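Sesquisabinene B synthase 2 (Santalum album, PDB 6A2A) probably catalyses the metal-dependent cyclisation of farnesyl diphosphate to the sesquiterpene sesquisabinene B. Local coordinates at residues D49-E54 / I558-L563; K56-A61 / F249-S254; L445-R450 / R501-R506. All blocks are in the same frame, centred on the assembly; numbering follows the deposited sequence.

In the fold
From the N terminus, the chain passes first through 49-54, the end of helix 41-50 and the turn into helix 55-73, and then through 56-61. Contact 2 closes the first loop, when helix 239-270 brings 249-254 back against 56-61. This ties the N-terminal region to that long helix. Contact 3 comes later, in series with contact 2, and joins helix 447-462 to helix 489-510 within the metal-binding domain. Contact 1 closes last, as the C-terminal tail 558-563 reaches 49-54, so both other contacts nest inside its loop. Contacts 1 and 2 touch, with centres about 9 Å apart. Contact 3 lies across the chain's centre, its centre about 39 Å from that of contact 1.

Contact 1: residues D49-E54 / I558-L563; sequences DQCTVE and IHPIPL
The thiol of Cys51 is the polar group at the middle of this contact, and it rests on the ring of Pro560. Cys51 SG lies 3.6 Å from Pro560 CG and 3.8 Å from Pro560 CD. Cys51 CB adds a further touch, 3.8 Å from Pro560 CG. The sulfur meets the ring at CG and CD. SG is placed beside the backbone N of Cys51 and anti to its carbonyl carbon (chi1 -58°), which turns it to the tail. Ile558 O is a looser neighbour, 4.1 Å from Cys51 SG. The sulfur also has a hydrogen bond outside the two segments.

Cys51 is the first residue to leave the helical path after helix 41-50. One turn of backbone there is held by Thr52 OG1, which donates to Asp49 O at 3.1 Å. The donor stands above the carbonyl plane, 47° out of it. Glu54 then takes the N-cap position of helix 55-73. The segment is thus a short connection between two helices of the terpene synthase N-terminal region. Its partner is the irregular C-terminal tail that follows helix 546-558, so a connection near the N terminus meets the tail near the C terminus.

Helix 239-270 fixes the tail: Asn250 OD1 accepts from Ile561 N, and Gln253 NE2 donates to His559 O. These bonds hold the backbone on both sequence neighbours of Pro560, which has no N-H of its own. Ile558 packs on Phe43, Leu44 and Leu47 of helix 41-50, while Ile561 turns to Arg225 and Ile228 of helix 220-232.

Contact 2: residues K56-A61 / F249-S254; sequences KHLKLA and FNIVQS
Ile251 reaches Leu58 and Ala61 because CG1 sits beside its backbone N (chi1 -68°) and the chain then runs on extended to CD1 (chi2 168°). The terminal methyl is thereby carried out to helix 55-73. Leu58 has less usual torsions, with chi2 only 24° from eclipsing, and these bring its CD1 branch inward.

Ile251 CD1 touches two groups one helical turn apart. It lies 3.6 Å from Ala61 CB and 3.9 Å from Leu58 CD1. Ile251 CG1 follows at 4.0 Å from Leu58 CD1, so the leucine methyl rests against the end of the isoleucine chain. The two side chains cross obliquely. The backbones come nearest at Leu58 and Ile251, with CA atoms 7.9 Å apart. Ala61 also packs on Leu247, one turn before Ile251, and Leu58 touches Val53.

Ser254 folds back on its own helix. Its OG donates to Ile251 O at 2.7 Å, in the carbonyl plane and on a lone pair. Phe249 makes a cation-pi contact with Arg221.

The contact joins a helix of the N-terminal region to long helix 239-270. Only methyl and methylene groups meet across it, so it rests on close fit and removal of apolar surface from water, without the directional demands of a polar bond.

Contact 3: residues L445-R450 / R501-R506; sequences LPLFVR and RMWWKR
Two helices of the metal-binding domain of the terpene synthase fold meet here, at the N-terminal end of helix 447-462 and along helix 489-510. The first helix also carries the magnesium ligand Asn460, but this contact lies away from the metal site. Pro446 is the N-cap residue of helix 447-462.

Leu447 touches both Trp503 and Arg506. With CG anti to the backbone N (chi1 178°), its two methyls are directed to helix 489-510. Leu447 CD1 meets the edge of the indole in the ring plane, 3.8 Å from Trp503 CZ3. The same methyl lies over the centre of one face of the Arg506 guanidinium. Leu447 CD2 is 4.2 Å from Arg506 NH2.

Arg450, one turn on, sends an extended chain to the same indole edge. Its NH2 lies 4.1 Å from Trp503 CH2, and the guanidinium and ring planes are 85° apart. The cation is therefore beside the ring and not over its pi face. Met502 CE lies over one face of that ring, toward its rim. Arg450 NH1 has its salt bridge with Asp411 of helix 406-416, which probably offsets the charge of Arg450, and so its repulsion with Arg506. Arg450 NH2 and Arg506 NH1 stay 6.3 Å apart.

Trp503 also packs on Ala451, Ile454 and Leu455, further along helix 447-462. Phe448 turns the other way, to Leu522 and Thr525 of helix 521-535. Trp504 reaches Val526 and Val529 of that helix too, and Lys505 forms a salt bridge with Asp181 of helix 178-192.

Contact 1: residues D49-E54 / I558-L563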
loop_
_atom_site.group_PDB
_atom_site.type_symbol
_atom_site.label_atom_id
_atom_site.label_comp_id
_atom_site.label_asym_id
_atom_site.label_seq_id
_atom_site.Cartn_x
_atom_site.Cartn_y
_atom_site.Cartn_z
ATOM N N ASP A 49 9.417 0.074 -14.758
ATOM C CA ASP A 49 10.485 0.897 -15.383
ATOM C C ASP A 49 11.281 0.224 -16.521
ATOM O O ASP A 49 11.973 0.906 -17.280
ATOM C CB ASP A 49 11.427 1.405 -14.294
ATOM C CG ASP A 49 10.689 2.151 -13.203
ATOM O OD1 ASP A 49 9.876 3.045 -13.530
ATOM O OD2 ASP A 49 10.911 1.833 -12.020
ATOM N N GLN A 50 11.175 -1.101 -16.630
ATOM C CA GLN A 50 11.748 -1.882 -17.745
ATOM C C GLN A 50 11.128 -1.445 -19.086
ATOM O O GLN A 50 11.816 -1.412 -20.117
ATOM C CB GLN A 50 11.529 -3.379 -17.483
ATOM C CG GLN A 50 11.565 -4.273 -18.719
ATOM C CD GLN A 50 12.950 -4.712 -19.125
ATOM O OE1 GLN A 50 13.957 -4.276 -18.565
ATOM N NE2 GLN A 50 13.006 -5.589 -20.117
ATOM N N CYS A 51 9.834 -1.120 -19.081
ATOM C CA CYS A 51 9.042 -1.008 -20.328
ATOM C C CYS A 51 8.481 0.413 -20.498
ATOM O O CYS A 51 7.505 0.623 -21.246
ATOM C CB CYS A 51 7.901 -2.025 -20.328
ATOM S SG CYS A 51 8.461 -3.743 -20.144
ATOM N N THR A 52 9.093 1.390 -19.834
ATOM C CA THR A 52 8.627 2.764 -19.946
ATOM C C THR A 52 8.432 3.117 -21.427
ATOM O O THR A 52 9.358 2.925 -22.221
ATOM C CB THR A 52 9.618 3.740 -19.304
ATOM O OG1 THR A 52 10.024 3.190 -18.050
ATOM C CG2 THR A 52 9.025 5.122 -19.123
ATOM N N VAL A 53 7.245 3.603 -21.795
ATOM C CA VAL A 53 6.956 4.012 -23.186
ATOM C C VAL A 53 7.606 5.377 -23.416
ATOM O O VAL A 53 7.301 6.303 -22.709
ATOM C CB VAL A 53 5.442 4.087 -23.464
ATOM C CG1 VAL A 53 5.150 4.594 -24.875
ATOM C CG2 VAL A 53 4.748 2.753 -23.227
ATOM N N GLU A 54 8.461 5.478 -24.420
ATOM C CA GLU A 54 9.257 6.692 -24.652
ATOM C C GLU A 54 8.334 7.858 -25.011
ATOM O O GLU A 54 7.356 7.665 -25.753
ATOM C CB GLU A 54 10.233 6.474 -25.807
ATOM C CG GLU A 54 11.183 5.306 -25.621
ATOM C CD GLU A 54 12.018 5.040 -26.861
ATOM O OE1 GLU A 54 12.839 5.919 -27.207
ATOM O OE2 GLU A 54 11.834 3.976 -27.491
ATOM N N ILE A 558 3.534 -8.867 -19.554
ATOM C CA ILE A 558 5.003 -8.815 -19.365
ATOM C C ILE A 558 5.715 -8.186 -20.570
ATOM O O ILE A 558 6.579 -7.332 -20.378
ATOM C CB ILE A 558 5.590 -10.211 -19.135
ATOM C CG1 ILE A 558 4.912 -10.998 -18.003
ATOM C CG2 ILE A 558 7.103 -10.115 -18.931
ATOM C CD1 ILE A 558 4.891 -10.318 -16.688
ATOM N N HIS A 559 5.442 -8.678 -21.764
ATOM C CA HIS A 559 6.250 -8.310 -22.973
ATOM C C HIS A 559 5.542 -7.233 -23.777
ATOM O O HIS A 559 4.450 -7.495 -24.286
ATOM C CB HIS A 559 6.472 -9.512 -23.891
ATOM C CG HIS A 559 7.389 -10.550 -23.346
ATOM N ND1 HIS A 559 7.155 -11.893 -23.520
ATOM C CD2 HIS A 559 8.510 -10.460 -22.600
ATOM C CE1 HIS A 559 8.096 -12.590 -22.907
ATOM N NE2 HIS A 559 8.931 -11.738 -22.325
ATOM N N PRO A 560 6.183 -6.077 -23.967
ATOM C CA PRO A 560 5.585 -5.095 -24.884
ATOM C C PRO A 560 5.578 -5.661 -26.311
ATOM O O PRO A 560 6.318 -6.621 -26.620
ATOM C CB PRO A 560 6.443 -3.818 -24.776
ATOM C CG PRO A 560 7.213 -3.997 -23.488
ATOM C CD PRO A 560 7.367 -5.493 -23.303
ATOM N N ILE A 561 4.733 -5.085 -27.148
ATOM C CA ILE A 561 4.715 -5.375 -28.589
ATOM C C ILE A 561 5.884 -4.617 -29.226
ATOM O O ILE A 561 6.017 -3.404 -28.977
ATOM C CB ILE A 561 3.378 -4.944 -29.202
ATOM C CG1 ILE A 561 2.215 -5.690 -28.544
ATOM C CG2 ILE A 561 3.411 -5.129 -30.720
ATOM C CD1 ILE A 561 0.863 -5.353 -29.110
ATOM N N PRO A 562 6.723 -5.308 -30.009
ATOM C CA PRO A 562 7.794 -4.596 -30.705
ATOM C C PRO A 562 7.199 -3.552 -31.655
ATOM O O PRO A 562 6.323 -3.880 -32.442
ATOM C CB PRO A 562 8.528 -5.669 -31.521
ATOM C CG PRO A 562 8.284 -6.934 -30.758
ATOM C CD PRO A 562 6.938 -6.754 -30.075
ATOM N N LEU A 563 7.619 -2.307 -31.507
ATOM C CA LEU A 563 7.225 -1.273 -32.450
ATOM C C LEU A 563 8.351 -1.117 -33.486
ATOM O O LEU A 563 9.536 -1.285 -33.180
ATOM C CB LEU A 563 6.976 0.031 -31.692
ATOM C CG LEU A 563 6.074 -0.092 -30.462
ATOM C CD1 LEU A 563 5.991 1.217 -29.706
ATOM C CD2 LEU A 563 4.694 -0.584 -30.858
#

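Contact 2: residues K56-A61 / F249-S254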
loop_
_atom_site.group_PDB
_atom_site.type_symbol
_atom_site.label_atom_id
_atom_site.label_comp_id
_atom_site.label_asym_id
_atom_site.label_seq_id
_atom_site.Cartn_x
_atom_site.Cartn_y
_atom_site.Cartn_z
ATOM N N LYS A 56 8.377 10.069 -27.083
ATOM C CA LYS A 56 8.132 10.300 -28.504
ATOM C C LYS A 56 7.024 9.351 -28.989
ATOM O O LYS A 56 6.311 9.671 -29.921
ATOM C CB LYS A 56 9.428 10.159 -29.309
ATOM C CG LYS A 56 9.978 8.747 -29.424
ATOM C CD LYS A 56 10.916 8.550 -30.585
ATOM C CE LYS A 56 11.710 7.262 -30.461
ATOM N NZ LYS A 56 12.253 6.799 -31.763
ATOM N N HIS A 57 6.892 8.185 -28.353
ATOM C CA HIS A 57 5.803 7.253 -28.652
ATOM C C HIS A 57 4.477 7.779 -28.075
ATOM O O HIS A 57 3.437 7.637 -28.688
ATOM C CB HIS A 57 6.195 5.858 -28.157
ATOM C CG HIS A 57 7.323 5.242 -28.914
ATOM N ND1 HIS A 57 8.126 4.259 -28.373
ATOM C CD2 HIS A 57 7.772 5.444 -30.174
ATOM C CE1 HIS A 57 9.015 3.873 -29.267
ATOM N NE2 HIS A 57 8.810 4.580 -30.385
ATOM N N LEU A 58 4.493 8.376 -26.891
ATOM C CA LEU A 58 3.274 9.044 -26.330
ATOM C C LEU A 58 2.691 10.084 -27.293
ATOM O O LEU A 58 1.473 10.196 -27.441
ATOM C CB LEU A 58 3.634 9.731 -25.009
ATOM C CG LEU A 58 3.350 8.959 -23.721
ATOM C CD1 LEU A 58 3.299 7.449 -23.961
ATOM C CD2 LEU A 58 4.375 9.312 -22.650
ATOM N N LYS A 59 3.554 10.915 -27.868
ATOM C CA LYS A 59 3.108 11.983 -28.779
ATOM C C LYS A 59 2.627 11.347 -30.100
ATOM O O LYS A 59 1.601 11.726 -30.613
ATOM C CB LYS A 59 4.248 13.008 -28.906
ATOM C CG LYS A 59 4.106 14.070 -29.988
ATOM C CD LYS A 59 3.492 15.379 -29.517
ATOM C CE LYS A 59 2.402 15.884 -30.443
ATOM N NZ LYS A 59 1.334 14.869 -30.639
ATOM N N LEU A 60 3.318 10.331 -30.599
ATOM C CA LEU A 60 2.877 9.611 -31.787
ATOM C C LEU A 60 1.502 8.966 -31.544
ATOM O O LEU A 60 0.635 8.956 -32.439
ATOM C CB LEU A 60 3.939 8.572 -32.135
ATOM C CG LEU A 60 3.658 7.682 -33.343
ATOM C CD1 LEU A 60 3.558 8.485 -34.642
ATOM C CD2 LEU A 60 4.742 6.625 -33.459
ATOM N N ALA A 61 1.269 8.460 -30.328
ATOM C CA ALA A 61 -0.036 7.843 -30.016
ATOM C C ALA A 61 -1.178 8.866 -30.112
ATOM O O ALA A 61 -2.242 8.570 -30.654
ATOM C CB ALA A 61 0.021 7.207 -28.639
ATOM N N PHE A 249 -1.749 -0.452 -27.113
ATOM C CA PHE A 249 -1.579 -1.673 -26.334
ATOM C C PHE A 249 -0.440 -1.508 -25.343
ATOM O O PHE A 249 -0.614 -1.736 -24.139
ATOM C CB PHE A 249 -1.311 -2.893 -27.202
ATOM C CG PHE A 249 -1.495 -4.168 -26.426
ATOM C CD1 PHE A 249 -0.466 -4.679 -25.664
ATOM C CD2 PHE A 249 -2.731 -4.783 -26.366
ATOM C CE1 PHE A 249 -0.666 -5.796 -24.876
ATOM C CE2 PHE A 249 -2.911 -5.922 -25.606
ATOM C CZ PHE A 249 -1.893 -6.406 -24.851
ATOM N N ASN A 250 0.728 -1.083 -25.828
ATOM C CA ASN A 250 1.868 -0.920 -24.954
ATOM C C ASN A 250 1.613 0.147 -23.876
ATOM O O ASN A 250 2.103 -0.020 -22.731
ATOM C CB ASN A 250 3.143 -0.615 -25.741
ATOM C CG ASN A 250 3.691 -1.790 -26.510
ATOM O OD1 ASN A 250 3.189 -2.925 -26.434
ATOM N ND2 ASN A 250 4.725 -1.522 -27.292
ATOM N N ILE A 251 0.897 1.224 -24.183
ATOM C CA ILE A 251 0.677 2.266 -23.193
ATOM C C ILE A 251 -0.230 1.710 -22.073
ATOM O O ILE A 251 0.067 1.874 -20.897
ATOM C CB ILE A 251 0.074 3.519 -23.841
ATOM C CG1 ILE A 251 1.104 4.168 -24.774
ATOM C CG2 ILE A 251 -0.443 4.482 -22.796
ATOM C CD1 ILE A 251 0.521 5.243 -25.679
ATOM N N VAL A 252 -1.315 1.060 -22.475
ATOM C CA VAL A 252 -2.222 0.434 -21.492
ATOM C C VAL A 252 -1.415 -0.599 -20.697
ATOM O O VAL A 252 -1.491 -0.594 -19.471
ATOM C CB VAL A 252 -3.453 -0.200 -22.151
ATOM C CG1 VAL A 252 -4.322 -0.894 -21.109
ATOM C CG2 VAL A 252 -4.279 0.825 -22.889
ATOM N N GLN A 253 -0.626 -1.420 -21.358
ATOM C CA GLN A 253 0.159 -2.418 -20.661
ATOM C C GLN A 253 1.018 -1.766 -19.575
ATOM O O GLN A 253 1.251 -2.397 -18.523
ATOM C CB GLN A 253 1.000 -3.215 -21.646
ATOM C CG GLN A 253 1.766 -4.353 -21.038
ATOM C CD GLN A 253 2.735 -4.981 -22.006
ATOM O OE1 GLN A 253 3.752 -4.375 -22.356
ATOM N NE2 GLN A 253 2.414 -6.174 -22.479
ATOM N N SER A 254 1.598 -0.575 -19.840
ATOM C CA SER A 254 2.485 0.086 -18.817
ATOM C C SER A 254 1.681 0.432 -17.566
ATOM O O SER A 254 2.248 0.370 -16.500
ATOM C CB SER A 254 3.216 1.339 -19.325
ATOM O OG SER A 254 2.314 2.449 -19.460
#

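Contact 3: residues L445-R450 / R501-R506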
loop_
_atom_site.group_PDB
_atom_site.type_symbol
_atom_site.label_atom_id
_atom_site.label_comp_id
_atom_site.label_asym_id
_atom_site.label_seq_id
_atom_site.Cartn_x
_atom_site.Cartn_y
_atom_site.Cartn_z
ATOM N N LEU A 445 -29.792 -10.010 -6.378
ATOM C CA LEU A 445 -29.616 -10.767 -7.603
ATOM C C LEU A 445 -30.799 -10.540 -8.565
ATOM O O LEU A 445 -31.576 -11.433 -8.890
ATOM C CB LEU A 445 -29.396 -12.248 -7.283
ATOM C CG LEU A 445 -28.086 -12.610 -6.552
ATOM C CD1 LEU A 445 -27.669 -14.014 -6.867
ATOM C CD2 LEU A 445 -26.938 -11.648 -6.862
ATOM N N PRO A 446 -30.877 -9.355 -9.093
ATOM C CA PRO A 446 -31.734 -9.088 -10.256
ATOM C C PRO A 446 -31.316 -10.009 -11.410
ATOM O O PRO A 446 -30.166 -10.501 -11.391
ATOM C CB PRO A 446 -31.536 -7.622 -10.586
ATOM C CG PRO A 446 -30.287 -7.265 -9.894
ATOM C CD PRO A 446 -30.110 -8.175 -8.730
ATOM N N LEU A 447 -32.255 -10.355 -12.291
ATOM C CA LEU A 447 -31.952 -11.341 -13.357
ATOM C C LEU A 447 -30.569 -11.128 -14.007
ATOM O O LEU A 447 -29.856 -12.125 -14.198
ATOM C CB LEU A 447 -33.047 -11.241 -14.418
ATOM C CG LEU A 447 -32.904 -12.158 -15.638
ATOM C CD1 LEU A 447 -32.936 -13.612 -15.237
ATOM C CD2 LEU A 447 -34.025 -11.855 -16.623
ATOM N N PHE A 448 -30.227 -9.917 -14.367
ATOM C CA PHE A 448 -28.952 -9.595 -15.055
ATOM C C PHE A 448 -27.762 -10.123 -14.256
ATOM O O PHE A 448 -26.869 -10.709 -14.807
ATOM C CB PHE A 448 -28.806 -8.086 -15.175
ATOM C CG PHE A 448 -27.645 -7.589 -15.990
ATOM C CD1 PHE A 448 -27.398 -8.083 -17.254
ATOM C CD2 PHE A 448 -26.834 -6.584 -15.507
ATOM C CE1 PHE A 448 -26.345 -7.602 -18.004
ATOM C CE2 PHE A 448 -25.784 -6.105 -16.258
ATOM C CZ PHE A 448 -25.547 -6.621 -17.501
ATOM N N VAL A 449 -27.772 -9.859 -12.978
ATOM C CA VAL A 449 -26.651 -10.271 -12.095
ATOM C C VAL A 449 -26.726 -11.776 -11.843
ATOM O O VAL A 449 -25.707 -12.417 -11.856
ATOM C CB VAL A 449 -26.699 -9.462 -10.795
ATOM C CG1 VAL A 449 -25.563 -9.833 -9.879
ATOM C CG2 VAL A 449 -26.716 -7.983 -11.097
ATOM N N ARG A 450 -27.905 -12.299 -11.632
ATOM C CA ARG A 450 -28.072 -13.741 -11.365
ATOM C C ARG A 450 -27.527 -14.543 -12.557
ATOM O O ARG A 450 -26.859 -15.490 -12.336
ATOM C CB ARG A 450 -29.547 -14.058 -11.139
ATOM C CG ARG A 450 -29.814 -15.430 -10.550
ATOM C CD ARG A 450 -31.287 -15.780 -10.543
ATOM N NE ARG A 450 -31.557 -17.006 -9.835
ATOM C CZ ARG A 450 -32.422 -17.947 -10.184
ATOM N NH1 ARG A 450 -32.442 -19.067 -9.492
ATOM N NH2 ARG A 450 -33.267 -17.788 -11.188
ATOM N N ARG A 501 -25.821 -21.502 -22.931
ATOM C CA ARG A 501 -26.370 -20.735 -24.057
ATOM C C ARG A 501 -27.647 -19.991 -23.647
ATOM O O ARG A 501 -27.831 -18.829 -23.988
ATOM C CB ARG A 501 -26.645 -21.633 -25.264
ATOM C CG ARG A 501 -25.358 -22.203 -25.844
ATOM C CD ARG A 501 -25.557 -22.924 -27.189
ATOM N NE ARG A 501 -26.470 -24.020 -27.037
ATOM C CZ ARG A 501 -26.114 -25.274 -26.754
ATOM N NH1 ARG A 501 -24.847 -25.605 -26.600
ATOM N NH2 ARG A 501 -27.040 -26.209 -26.643
ATOM N N MET A 502 -28.478 -20.657 -22.862
ATOM C CA MET A 502 -29.731 -20.027 -22.356
ATOM C C MET A 502 -29.435 -18.773 -21.525
ATOM O O MET A 502 -30.052 -17.740 -21.685
ATOM C CB MET A 502 -30.505 -21.048 -21.515
ATOM C CG MET A 502 -31.806 -20.497 -20.933
ATOM S SD MET A 502 -31.713 -19.718 -19.281
ATOM C CE MET A 502 -31.189 -21.149 -18.352
ATOM N N TRP A 503 -28.542 -18.868 -20.541
ATOM C CA TRP A 503 -28.302 -17.706 -19.669
ATOM C C TRP A 503 -27.634 -16.573 -20.437
ATOM O O TRP A 503 -27.908 -15.425 -20.188
ATOM C CB TRP A 503 -27.503 -18.127 -18.435
ATOM C CG TRP A 503 -28.263 -18.845 -17.369
ATOM C CD1 TRP A 503 -28.119 -20.132 -16.961
ATOM C CD2 TRP A 503 -29.304 -18.284 -16.552
ATOM N NE1 TRP A 503 -29.028 -20.437 -15.965
ATOM C CE2 TRP A 503 -29.750 -19.315 -15.695
ATOM C CE3 TRP A 503 -29.927 -17.042 -16.516
ATOM C CZ2 TRP A 503 -30.771 -19.108 -14.777
ATOM C CZ3 TRP A 503 -30.980 -16.862 -15.643
ATOM C CH2 TRP A 503 -31.340 -17.861 -14.767
ATOM N N TRP A 504 -26.777 -16.888 -21.432
ATOM C CA TRP A 504 -26.294 -15.859 -22.304
ATOM C C TRP A 504 -27.442 -15.160 -23.049
ATOM O O TRP A 504 -27.389 -13.971 -23.242
ATOM C CB TRP A 504 -25.259 -16.444 -23.291
ATOM C CG TRP A 504 -23.829 -16.179 -22.931
ATOM C CD1 TRP A 504 -22.951 -17.105 -22.465
ATOM C CD2 TRP A 504 -23.128 -14.934 -22.935
ATOM N NE1 TRP A 504 -21.740 -16.525 -22.228
ATOM C CE2 TRP A 504 -21.808 -15.207 -22.514
ATOM C CE3 TRP A 504 -23.442 -13.619 -23.314
ATOM C CZ2 TRP A 504 -20.818 -14.235 -22.468
ATOM C CZ3 TRP A 504 -22.468 -12.650 -23.229
ATOM C CH2 TRP A 504 -21.165 -12.963 -22.828
ATOM N N LYS A 505 -28.393 -15.912 -23.556
ATOM C CA LYS A 505 -29.574 -15.289 -24.211
ATOM C C LYS A 505 -30.280 -14.286 -23.282
ATOM O O LYS A 505 -30.660 -13.187 -23.677
ATOM C CB LYS A 505 -30.508 -16.396 -24.671
ATOM C CG LYS A 505 -30.079 -17.132 -25.946
ATOM C CD LYS A 505 -30.853 -18.397 -26.113
ATOM C CE LYS A 505 -30.377 -19.230 -27.273
ATOM N NZ LYS A 505 -31.192 -20.448 -27.425
ATOM N N ARG A 506 -30.431 -14.660 -22.019
ATOM C CA ARG A 506 -31.051 -13.746 -21.043
ATOM C C ARG A 506 -30.186 -12.523 -20.800
ATOM O O ARG A 506 -30.665 -11.415 -20.738
ATOM C CB ARG A 506 -31.354 -14.566 -19.772
ATOM C CG ARG A 506 -32.218 -15.778 -20.056
ATOM C CD ARG A 506 -33.048 -16.316 -18.907
ATOM N NE ARG A 506 -34.260 -15.538 -18.765
ATOM C CZ ARG A 506 -35.249 -15.864 -17.933
ATOM N NH1 ARG A 506 -35.167 -16.962 -17.181
ATOM N NH2 ARG A 506 -36.315 -15.100 -17.889
#